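Local atomic coordinates of NreA (Staphylococcus aureus subsp. aureus, PDB entry 6K2H), a protein that probably senses nitrate through its GAF domain and takes part in signalling as a nitrate-binding receptor in Staphylococcus aureus. Residues 27-32 / 119-124. The protein carries 1 engineered substitution. Sequence-based numbering, arbitrary orientation.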
# COMPACT_ATOMS: atom_id res chain seq x y z
N PHE A 27 8.04 -4.20 -4.37
CA PHE A 27 7.61 -2.84 -4.07
C PHE A 27 6.96 -2.79 -2.70
O PHE A 27 6.26 -3.76 -2.25
CB PHE A 27 6.55 -2.43 -5.12
CG PHE A 27 5.97 -1.05 -4.91
CD1 PHE A 27 6.74 0.08 -5.16
CD2 PHE A 27 4.70 -0.87 -4.45
CE1 PHE A 27 6.25 1.35 -4.97
CE2 PHE A 27 4.21 0.42 -4.25
CZ PHE A 27 4.99 1.53 -4.50
N ALA A 28 7.10 -1.68 -2.00
CA ALA A 28 6.25 -1.46 -0.79
C ALA A 28 5.93 0.03 -0.66
O ALA A 28 6.68 0.86 -1.18
CB ALA A 28 6.92 -2.02 0.50
N ALA A 29 4.85 0.39 0.03
CA ALA A 29 4.47 1.78 0.16
C ALA A 29 3.69 1.96 1.43
O ALA A 29 3.02 1.00 1.89
CB ALA A 29 3.69 2.22 -1.04
N ILE A 30 3.80 3.15 2.02
CA ILE A 30 2.94 3.48 3.18
C ILE A 30 2.10 4.70 2.85
O ILE A 30 2.63 5.72 2.46
CB ILE A 30 3.81 3.76 4.42
CG1 ILE A 30 4.51 2.48 4.90
CG2 ILE A 30 2.93 4.32 5.56
CD1 ILE A 30 5.69 2.68 5.86
N ALA A 31 0.79 4.61 3.09
CA ALA A 31 -0.15 5.70 2.88
C ALA A 31 -0.64 6.23 4.25
O ALA A 31 -0.88 5.46 5.18
CB ALA A 31 -1.32 5.23 2.04
N PHE A 32 -0.81 7.54 4.32
CA PHE A 32 -1.27 8.25 5.59
C PHE A 32 -2.07 9.42 5.07
O PHE A 32 -1.83 9.89 3.91
CB PHE A 32 -0.07 8.92 6.37
CG PHE A 32 0.98 8.02 6.85
CD1 PHE A 32 2.33 8.28 6.58
CD2 PHE A 32 0.65 6.98 7.70
CE1 PHE A 32 3.29 7.51 7.11
CE2 PHE A 32 1.62 6.17 8.23
CZ PHE A 32 2.95 6.45 7.93
N VAL A 119 -1.79 2.68 5.84
CA VAL A 119 -1.84 1.46 5.07
C VAL A 119 -0.47 1.09 4.60
O VAL A 119 0.20 1.93 4.01
CB VAL A 119 -2.82 1.55 3.88
CG1 VAL A 119 -2.88 0.22 3.15
CG2 VAL A 119 -4.21 1.97 4.37
N LEU A 120 -0.03 -0.15 4.89
CA LEU A 120 1.20 -0.71 4.35
C LEU A 120 0.89 -1.62 3.17
O LEU A 120 0.12 -2.62 3.29
CB LEU A 120 1.94 -1.51 5.41
CG LEU A 120 3.13 -2.30 5.07
CD1 LEU A 120 4.26 -1.42 4.55
CD2 LEU A 120 3.63 -3.07 6.31
N LEU A 121 1.39 -1.24 2.02
CA LEU A 121 1.14 -1.97 0.75
C LEU A 121 2.41 -2.70 0.34
O LEU A 121 3.52 -2.10 0.39
CB LEU A 121 0.71 -1.01 -0.32
CG LEU A 121 0.73 -1.64 -1.71
CD1 LEU A 121 -0.34 -2.61 -1.84
CD2 LEU A 121 0.61 -0.54 -2.79
N PHE A 122 2.29 -4.02 0.11
CA PHE A 122 3.37 -4.85 -0.48
C PHE A 122 2.91 -5.18 -1.89
O PHE A 122 1.76 -5.63 -2.12
CB PHE A 122 3.58 -6.14 0.34
CG PHE A 122 4.18 -5.90 1.70
CD1 PHE A 122 5.55 -5.63 1.79
CD2 PHE A 122 3.45 -6.05 2.84
CE1 PHE A 122 6.13 -5.45 3.04
CE2 PHE A 122 4.03 -5.89 4.10
CZ PHE A 122 5.38 -5.59 4.19
N GLY A 123 3.79 -4.96 -2.85
CA GLY A 123 3.46 -5.26 -4.24
C GLY A 123 4.48 -6.09 -5.01
O GLY A 123 5.67 -5.95 -4.76
N GLN A 124 4.02 -6.99 -5.86
CA GLN A 124 4.89 -7.72 -6.79
C GLN A 124 4.73 -7.20 -8.19
O GLN A 124 3.62 -6.74 -8.58
CB GLN A 124 4.60 -9.22 -6.79
CG GLN A 124 4.78 -9.88 -5.42
CD GLN A 124 6.20 -10.02 -4.97
OE1 GLN A 124 7.01 -9.09 -5.06
NE2 GLN A 124 6.56 -11.21 -4.47
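Phe27, Ala29 and Ala31 pair with Gly123, Leu121 and Val119 as the hydrogen-bonded pairs of an antiparallel ladder, each joined by two backbone bonds. Gly123 N to Phe27 O is 2.8 Å long and nearly straight at the hydrogen; the return bond from Phe27 N to Gly123 O is more bent (133°). The Phe27 side chain slants obliquely across strand 119-124 toward Leu121. Its CB lies 3.6 Å from Gly123 O; CG, anti to the backbone N (chi1 178°), carries the ring past Gly123, turning its edge to the backbone there, with Gly123 N near the ring plane; and farther along the same edge CE2 meets Leu121 CD2 at 4.0 Å. On the other face Leu120 CD1 touches Ile30 CG1 at 3.9 Å, and Ala28 CB approaches Phe122 CD1 obliquely at 4.1 Å. Ala28 CA also gives a CA-H...O contact to Leu121 O (3.0 Å). All ten touching residues are buried at the middle of the five-stranded GAF-domain sheet, between strands 42-48 and 104-112. Helix 10-23 covers the face of Ala28, Ile30 and Leu120, while Trp44 of strand 42-48 packs against Ala29, Ala31 and Leu121 on the other.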